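Local coordinates for protein R-imine reductase (PDB 3ZGY) that catalyses the NADPH-dependent, R-selective reduction of an imine substrate, as a two-subunit oxidoreductase with a Rossmann-type nucleotide-binding domain, at residues G31-G36 against A141-A146; S84-V89 against S114-E119; L92-D97 against A121-G126. All coordinates share one frame; numbering follows the deposited sequence.

Contact 1 of 3, residues G31-G36 against A141-A146; sequences GQALAG and AAIGTA
Ala-142 O, the carbonyl just ahead of the Ile-143 side chain that meets Ala-33 and Leu-34, is gripped twice by Thr-145. The backbone N of Thr-145 reaches Ala-142 O at 3.0 Å and the hydroxyl OG1 of Thr-145 at 2.9 Å, both from the same face of the carbonyl, with the hydroxyl tilted 23° out of its plane. The first of these bonds closes a type II beta turn, whose third position falls to Gly-144 with its positive phi; the second braces the same turn with a side chain. What the turn presents is Ile-143, and the contact is van der Waals packing, with aliphatic side chains meeting each other and one backbone carbonyl. Because CG2 stands anti to the backbone N while CG1 lies beside it (chi1 -61°), the two branches part over the helix. CG1 of Ile-143 packs on the CB of Ala-33 at 3.9 Å. CG2 instead settles against the backbone, 3.7 Å from Ala-33 O, and also reaches CD2 of Leu-34 at 4.2 Å, a looser touch made at an oblique crossing. The methyl of Ala-33 points toward the turn, whereas Leu-34 starts away from it and contributes just one branch tip. Gly-31, on the same helix, fits the last glycine of a Rossmann-type GxGxxG pattern, and Ile-143 also touches Met-30, a residue seen to bind NADP(+). The contact thus seats the loop between strands 130-136 and 150-153 on helix 29-40, with Ile-136 of strand 130-136 packing against both Leu-34 and Ile-143.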
loop_
_atom_site.group_PDB
_atom_site.type_symbol
_atom_site.label_atom_id
_atom_site.label_comp_id
_atom_site.label_asym_id
_atom_site.label_seq_id
_atom_site.Cartn_x
_atom_site.Cartn_y
_atom_site.Cartn_z
ATOM N N GLY D 31 -4.248 -26.685 1.877
ATOM C CA GLY D 31 -4.680 -27.833 2.634
ATOM C C GLY D 31 -3.519 -28.671 3.130
ATOM O O GLY D 31 -3.484 -29.060 4.305
ATOM N N GLN D 32 -2.593 -28.997 2.234
ATOM C CA GLN D 32 -1.439 -29.832 2.604
ATOM C C GLN D 32 -0.632 -29.156 3.689
ATOM O O GLN D 32 -0.285 -29.789 4.683
ATOM C CB GLN D 32 -0.583 -30.172 1.393
ATOM C CG GLN D 32 -1.336 -31.025 0.371
ATOM C CD GLN D 32 -0.476 -31.374 -0.816
ATOM O OE1 GLN D 32 0.177 -30.495 -1.335
ATOM N NE2 GLN D 32 -0.455 -32.644 -1.242
ATOM N N ALA D 33 -0.369 -27.874 3.514
ATOM C CA ALA D 33 0.325 -27.118 4.499
ATOM C C ALA D 33 -0.363 -27.135 5.854
ATOM O O ALA D 33 0.295 -27.329 6.888
ATOM C CB ALA D 33 0.507 -25.678 4.028
ATOM N N LEU D 34 -1.684 -26.967 5.859
ATOM C CA LEU D 34 -2.417 -26.990 7.110
ATOM C C LEU D 34 -2.276 -28.328 7.799
ATOM O O LEU D 34 -1.962 -28.398 8.972
ATOM C CB LEU D 34 -3.886 -26.695 6.894
ATOM C CG LEU D 34 -4.250 -25.275 6.426
ATOM C CD1 LEU D 34 -5.732 -25.246 6.159
ATOM C CD2 LEU D 34 -3.853 -24.217 7.402
ATOM N N ALA D 35 -2.479 -29.394 7.059
ATOM C CA ALA D 35 -2.350 -30.727 7.610
ATOM C C ALA D 35 -0.936 -30.952 8.108
ATOM O O ALA D 35 -0.723 -31.664 9.087
ATOM C CB ALA D 35 -2.725 -31.769 6.542
ATOM N N GLY D 36 0.035 -30.402 7.374
ATOM C CA GLY D 36 1.449 -30.543 7.703
ATOM C C GLY D 36 1.749 -29.990 9.063
ATOM O O GLY D 36 2.268 -30.688 9.938
ATOM N N ALA D 141 3.835 -22.041 2.280
ATOM C CA ALA D 141 5.149 -22.113 2.915
ATOM C C ALA D 141 5.150 -21.532 4.345
ATOM O O ALA D 141 5.818 -22.080 5.228
ATOM C CB ALA D 141 6.168 -21.417 2.052
ATOM N N ALA D 142 4.410 -20.447 4.588
ATOM C CA ALA D 142 4.484 -19.767 5.909
ATOM C C ALA D 142 3.691 -20.459 6.986
ATOM O O ALA D 142 3.838 -20.154 8.148
ATOM C CB ALA D 142 4.026 -18.324 5.795
ATOM N N ILE D 143 2.817 -21.381 6.616
ATOM C CA ILE D 143 1.993 -22.074 7.618
ATOM C C ILE D 143 2.902 -22.789 8.589
ATOM O O ILE D 143 3.853 -23.421 8.203
ATOM C CB ILE D 143 1.029 -23.093 6.981
ATOM C CG1 ILE D 143 0.055 -22.410 6.022
ATOM C CG2 ILE D 143 0.271 -23.865 8.042
ATOM C CD1 ILE D 143 -0.728 -21.271 6.630
ATOM N N GLY D 144 2.587 -22.684 9.868
ATOM C CA GLY D 144 3.379 -23.316 10.915
ATOM C C GLY D 144 4.585 -22.506 11.297
ATOM O O GLY D 144 5.438 -23.023 11.972
ATOM N N THR D 145 4.684 -21.257 10.847
ATOM C CA THR D 145 5.821 -20.414 11.205
ATOM C C THR D 145 5.373 -19.059 11.741
ATOM O O THR D 145 4.173 -18.717 11.703
ATOM C CB THR D 145 6.749 -20.192 10.003
ATOM O OG1 THR D 145 6.281 -19.069 9.221
ATOM C CG2 THR D 145 6.853 -21.446 9.154
ATOM N N ALA D 146 6.330 -18.254 12.193
ATOM C CA ALA D 146 5.961 -16.932 12.687
ATOM C C ALA D 146 5.469 -16.008 11.556
ATOM O O ALA D 146 4.843 -14.990 11.821
ATOM C CB ALA D 146 7.116 -16.309 13.428
#

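Contact 2 of 3, residues S84-V89 against S114-E119; sequences SDYDAV and SAQARE
The phenol ring of Tyr-86 carries CB of Gln-116 over one face, 3.9 Å from the ring centroid and 24° off the normal, a CH-pi contact displaced toward the rim. Backbone N of Ala-117 comes in obliquely, 4.0 Å from CE2 of Tyr-86. From its CB the glutamine runs on extended, bringing CD to 3.7 Å from CB of Tyr-86, and its amide plane lies within 23° of the ring plane. With CG beside the backbone N of Tyr-86 (chi1 -82°), the ring projects from the first turn of its helix toward helix 114-126. Its hydroxyl reaches further, to a hydrogen bond with Asp-133 OD2 on strand 130-136. Exchanging the tyrosine for an alanine would probably strip Gln-116 CB of its aromatic platform, open a gap between the helices and deprive Asp-133 of this partner. Just before, Asp-85 is the N-cap: its OD1 takes the N-H of Ala-88 at 3.0 Å, fixing the helix start beside Ser-84, which is seen to bind NADP(+). Helices 86-93 and 114-126 follow the parallel strands 78-81 and 105-108, the beta-alpha-beta arrangement of a Rossmann dinucleotide-binding domain.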
loop_
_atom_site.group_PDB
_atom_site.type_symbol
_atom_site.label_atom_id
_atom_site.label_comp_id
_atom_site.label_asym_id
_atom_site.label_seq_id
_atom_site.Cartn_x
_atom_site.Cartn_y
_atom_site.Cartn_z
ATOM N N SER D 84 -11.293 -24.498 -2.580
ATOM C CA SER D 84 -11.102 -23.355 -3.488
ATOM C C SER D 84 -12.064 -22.227 -3.187
ATOM O O SER D 84 -11.658 -21.061 -3.223
ATOM C CB SER D 84 -11.155 -23.795 -4.948
ATOM O OG SER D 84 -12.392 -24.407 -5.195
ATOM N N ASP D 85 -13.319 -22.540 -2.840
ATOM C CA ASP D 85 -14.315 -21.472 -2.552
ATOM C C ASP D 85 -15.562 -22.031 -1.860
ATOM O O ASP D 85 -15.637 -23.241 -1.638
ATOM C CB ASP D 85 -14.714 -20.768 -3.841
ATOM C CG ASP D 85 -15.270 -21.754 -4.895
ATOM O OD1 ASP D 85 -15.816 -22.831 -4.571
ATOM O OD2 ASP D 85 -15.163 -21.453 -6.079
ATOM N N TYR D 86 -16.532 -21.155 -1.504
ATOM C CA TYR D 86 -17.690 -21.568 -0.665
ATOM C C TYR D 86 -18.613 -22.514 -1.454
ATOM O O TYR D 86 -19.245 -23.380 -0.878
ATOM C CB TYR D 86 -18.411 -20.360 -0.002
ATOM C CG TYR D 86 -17.699 -19.902 1.283
ATOM C CD1 TYR D 86 -16.416 -19.380 1.248
ATOM C CD2 TYR D 86 -18.289 -20.013 2.532
ATOM C CE1 TYR D 86 -15.762 -18.971 2.386
ATOM C CE2 TYR D 86 -17.644 -19.577 3.679
ATOM C CZ TYR D 86 -16.357 -19.079 3.614
ATOM O OH TYR D 86 -15.624 -18.685 4.761
ATOM N N ASP D 87 -18.590 -22.433 -2.774
ATOM C CA ASP D 87 -19.322 -23.419 -3.599
ATOM C C ASP D 87 -18.823 -24.802 -3.350
ATOM O O ASP D 87 -19.620 -25.727 -3.236
ATOM C CB ASP D 87 -19.213 -23.117 -5.106
ATOM C CG ASP D 87 -19.848 -21.771 -5.487
ATOM O OD1 ASP D 87 -20.743 -21.279 -4.760
ATOM O OD2 ASP D 87 -19.474 -21.221 -6.534
ATOM N N ALA D 88 -17.504 -24.965 -3.273
ATOM C CA ALA D 88 -16.938 -26.298 -2.932
ATOM C C ALA D 88 -17.314 -26.679 -1.520
ATOM O O ALA D 88 -17.601 -27.863 -1.252
ATOM C CB ALA D 88 -15.422 -26.320 -3.098
ATOM N N VAL D 89 -17.321 -25.688 -0.613
ATOM C CA VAL D 89 -17.683 -26.001 0.765
ATOM C C VAL D 89 -19.078 -26.557 0.744
ATOM O O VAL D 89 -19.370 -27.565 1.398
ATOM C CB VAL D 89 -17.592 -24.781 1.698
ATOM C CG1 VAL D 89 -18.130 -25.116 3.070
ATOM C CG2 VAL D 89 -16.153 -24.297 1.841
ATOM N N SER D 114 -17.989 -12.030 3.404
ATOM C CA SER D 114 -18.655 -12.022 4.661
ATOM C C SER D 114 -20.030 -12.659 4.590
ATOM O O SER D 114 -20.440 -13.356 5.518
ATOM C CB SER D 114 -18.754 -10.617 5.187
ATOM O OG SER D 114 -19.664 -9.882 4.462
ATOM N N ALA D 115 -20.751 -12.480 3.488
ATOM C CA ALA D 115 -22.104 -13.045 3.409
ATOM C C ALA D 115 -22.007 -14.534 3.354
ATOM O O ALA D 115 -22.877 -15.243 3.896
ATOM C CB ALA D 115 -22.861 -12.515 2.204
ATOM N N GLN D 116 -20.957 -15.025 2.697
ATOM C CA GLN D 116 -20.804 -16.464 2.620
ATOM C C GLN D 116 -20.461 -17.041 4.006
ATOM O O GLN D 116 -20.910 -18.139 4.351
ATOM C CB GLN D 116 -19.781 -16.865 1.601
ATOM C CG GLN D 116 -20.196 -16.469 0.227
ATOM C CD GLN D 116 -19.158 -16.790 -0.829
ATOM O OE1 GLN D 116 -19.476 -17.399 -1.827
ATOM N NE2 GLN D 116 -17.937 -16.378 -0.621
ATOM N N ALA D 117 -19.704 -16.277 4.781
ATOM C CA ALA D 117 -19.317 -16.700 6.097
ATOM C C ALA D 117 -20.530 -16.705 7.026
ATOM O O ALA D 117 -20.754 -17.649 7.813
ATOM C CB ALA D 117 -18.237 -15.798 6.633
ATOM N N ARG D 118 -21.327 -15.659 6.930
ATOM C CA ARG D 118 -22.475 -15.585 7.793
ATOM C C ARG D 118 -23.513 -16.650 7.456
ATOM O O ARG D 118 -24.130 -17.176 8.354
ATOM C CB ARG D 118 -23.033 -14.196 7.776
ATOM C CG ARG D 118 -22.042 -13.204 8.379
ATOM C CD ARG D 118 -22.516 -11.752 8.295
ATOM N NE ARG D 118 -21.622 -10.879 9.042
ATOM C CZ ARG D 118 -21.137 -9.719 8.601
ATOM N NH1 ARG D 118 -21.411 -9.228 7.360
ATOM N NH2 ARG D 118 -20.353 -9.020 9.399
ATOM N N GLU D 119 -23.621 -17.046 6.201
ATOM C CA GLU D 119 -24.509 -18.149 5.803
ATOM C C GLU D 119 -24.050 -19.463 6.402
ATOM O O GLU D 119 -24.855 -20.212 6.974
ATOM C CB GLU D 119 -24.565 -18.311 4.297
ATOM C CG GLU D 119 -25.620 -19.292 3.771
ATOM C CD GLU D 119 -25.168 -20.752 3.763
ATOM O OE1 GLU D 119 -23.989 -21.040 3.426
ATOM O OE2 GLU D 119 -25.998 -21.624 4.146
#

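Contact 3 of 3, residues L92-D97 against A121-G126; sequences LLDPLD and AAWADG
Trp-123 is received by Leu-93 and Asp-94 where two neighbouring helices of the Rossmann domain, 86-93 and 114-126, come side by side near its periphery. The indole holds more than half of the surface buried here. Its CG stands anti to the backbone N (chi1 171°), which carries the ring across from helix 114-126 to Leu-93 and Asp-94. Leu-93 meets the benzene half at about a right angle: CB of Leu-93 lies 3.6 Å from CH2 of Trp-123, and CD1 of Leu-93 follows at 4.0 Å from the same CH2. Asp-94 takes the pyrrole half. Its OD1 sits 3.2 Å above the indole plane, toward the rim, with carboxylate and ring planes 53° apart; although OD1 of Asp-94 is 3.4 Å from NE1 of Trp-123, the angle is too poor for a hydrogen bond. The carboxylate is bound elsewhere, OD2 to His-90 ND1 and OD1 in a salt bridge to Arg-120. That arginine also makes a cation-pi contact with Trp-123, so its charge probably helps the acid to lie against an aromatic system. Leu-93 further opens a type I beta turn that ends at Leu-96, whose N bonds to Leu-93 O at 3.1 Å. That same Leu-93 O approaches the indole as well, standing 3.7 Å from CZ2 of Trp-123.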
loop_
_atom_site.group_PDB
_atom_site.type_symbol
_atom_site.label_atom_id
_atom_site.label_comp_id
_atom_site.label_asym_id
_atom_site.label_seq_id
_atom_site.Cartn_x
_atom_site.Cartn_y
_atom_site.Cartn_z
ATOM N N LEU D 92 -19.257 -30.182 -0.554
ATOM C CA LEU D 92 -18.730 -31.236 0.279
ATOM C C LEU D 92 -19.509 -31.410 1.532
ATOM O O LEU D 92 -19.619 -32.527 2.009
ATOM C CB LEU D 92 -17.288 -30.936 0.652
ATOM C CG LEU D 92 -16.332 -30.845 -0.529
ATOM C CD1 LEU D 92 -14.943 -30.558 -0.008
ATOM C CD2 LEU D 92 -16.365 -32.142 -1.312
ATOM N N LEU D 93 -20.008 -30.320 2.106
ATOM C CA LEU D 93 -20.609 -30.389 3.428
ATOM C C LEU D 93 -22.165 -30.523 3.432
ATOM O O LEU D 93 -22.708 -31.177 4.294
ATOM C CB LEU D 93 -20.220 -29.170 4.223
ATOM C CG LEU D 93 -18.732 -29.001 4.506
ATOM C CD1 LEU D 93 -18.519 -27.875 5.508
ATOM C CD2 LEU D 93 -18.113 -30.292 5.012
ATOM N N ASP D 94 -22.861 -29.904 2.473
ATOM C CA ASP D 94 -24.318 -29.913 2.494
ATOM C C ASP D 94 -24.868 -31.337 2.474
ATOM O O ASP D 94 -25.797 -31.642 3.202
ATOM C CB ASP D 94 -24.910 -29.029 1.375
ATOM C CG ASP D 94 -24.704 -27.503 1.613
ATOM O OD1 ASP D 94 -24.340 -27.109 2.726
ATOM O OD2 ASP D 94 -24.952 -26.678 0.697
ATOM N N PRO D 95 -24.288 -32.238 1.673
ATOM C CA PRO D 95 -24.871 -33.576 1.625
ATOM C C PRO D 95 -24.737 -34.388 2.885
ATOM O O PRO D 95 -25.225 -35.487 2.905
ATOM C CB PRO D 95 -24.079 -34.263 0.522
ATOM C CG PRO D 95 -23.581 -33.165 -0.339
ATOM C CD PRO D 95 -23.306 -32.033 0.599
ATOM N N LEU D 96 -24.070 -33.894 3.923
ATOM C CA LEU D 96 -23.844 -34.707 5.123
ATOM C C LEU D 96 -25.129 -34.928 5.900
ATOM O O LEU D 96 -25.950 -34.031 5.953
ATOM C CB LEU D 96 -22.831 -34.025 6.044
ATOM C CG LEU D 96 -21.387 -33.909 5.574
ATOM C CD1 LEU D 96 -20.591 -33.179 6.630
ATOM C CD2 LEU D 96 -20.764 -35.268 5.306
ATOM N N ASP D 97 -25.285 -36.113 6.503
ATOM C CA ASP D 97 -26.334 -36.346 7.521
ATOM C C ASP D 97 -26.384 -35.224 8.526
ATOM O O ASP D 97 -25.341 -34.662 8.895
ATOM C CB ASP D 97 -26.104 -37.615 8.382
ATOM C CG ASP D 97 -26.387 -38.889 7.636
ATOM O OD1 ASP D 97 -26.914 -38.805 6.501
ATOM O OD2 ASP D 97 -26.091 -39.983 8.182
ATOM N N ALA D 121 -22.119 -19.943 9.012
ATOM C CA ALA D 121 -22.403 -19.867 10.436
ATOM C C ALA D 121 -23.846 -20.238 10.756
ATOM O O ALA D 121 -24.073 -21.099 11.609
ATOM C CB ALA D 121 -22.092 -18.496 10.967
ATOM N N ALA D 122 -24.833 -19.642 10.070
ATOM C CA ALA D 122 -26.223 -20.077 10.287
ATOM C C ALA D 122 -26.430 -21.591 10.018
ATOM O O ALA D 122 -27.056 -22.322 10.784
ATOM C CB ALA D 122 -27.151 -19.248 9.451
ATOM N N TRP D 123 -25.834 -22.069 8.942
ATOM C CA TRP D 123 -25.967 -23.465 8.543
ATOM C C TRP D 123 -25.352 -24.395 9.553
ATOM O O TRP D 123 -25.973 -25.348 9.990
ATOM C CB TRP D 123 -25.298 -23.661 7.204
ATOM C CG TRP D 123 -25.171 -25.006 6.782
ATOM C CD1 TRP D 123 -26.040 -25.674 6.099
ATOM C CD2 TRP D 123 -24.037 -25.866 6.963
ATOM N NE1 TRP D 123 -25.592 -26.931 5.865
ATOM C CE2 TRP D 123 -24.363 -27.086 6.401
ATOM C CE3 TRP D 123 -22.779 -25.704 7.540
ATOM C CZ2 TRP D 123 -23.492 -28.143 6.349
ATOM C CZ3 TRP D 123 -21.925 -26.768 7.533
ATOM C CH2 TRP D 123 -22.283 -27.978 6.943
ATOM N N ALA D 124 -24.151 -24.073 9.956
ATOM C CA ALA D 124 -23.476 -24.856 10.954
ATOM C C ALA D 124 -24.273 -24.881 12.266
ATOM O O ALA D 124 -24.458 -25.941 12.881
ATOM C CB ALA D 124 -22.111 -24.308 11.191
ATOM N N ASP D 125 -24.786 -23.739 12.682
ATOM C CA ASP D 125 -25.590 -23.768 13.857
ATOM C C ASP D 125 -26.817 -24.706 13.722
ATOM O O ASP D 125 -27.153 -25.432 14.628
ATOM C CB ASP D 125 -26.052 -22.386 14.197
ATOM C CG ASP D 125 -26.758 -22.376 15.485
ATOM O OD1 ASP D 125 -26.067 -22.435 16.516
ATOM O OD2 ASP D 125 -28.011 -22.392 15.465
ATOM N N GLY D 126 -27.520 -24.641 12.608
ATOM C CA GLY D 126 -28.634 -25.532 12.395
ATOM C C GLY D 126 -28.226 -27.011 12.404
ATOM O O GLY D 126 -29.083 -27.842 12.603
#

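Contacts 2 and 3 join the same pair of helices, 86-93 and 114-126, at successive levels, their centres about 12 Å apart. Contact 1 lies about 22 and 26 Å from them, centre to centre, and ties helix 29-40 to a loop, consistent with the other side of the Rossmann sheet. Contacts 1 and 2 are buried, contact 3 only partly, and the chemistry follows: aliphatic packing in contact 1, an aromatic face with a polar far end in contact 2, and an indole shared between leucine and a carboxylate in contact 3. Arg-120, outside all these segments, is touched by Tyr-86 and pairs with Asp-94, so this one residue borders both contacts 2 and 3.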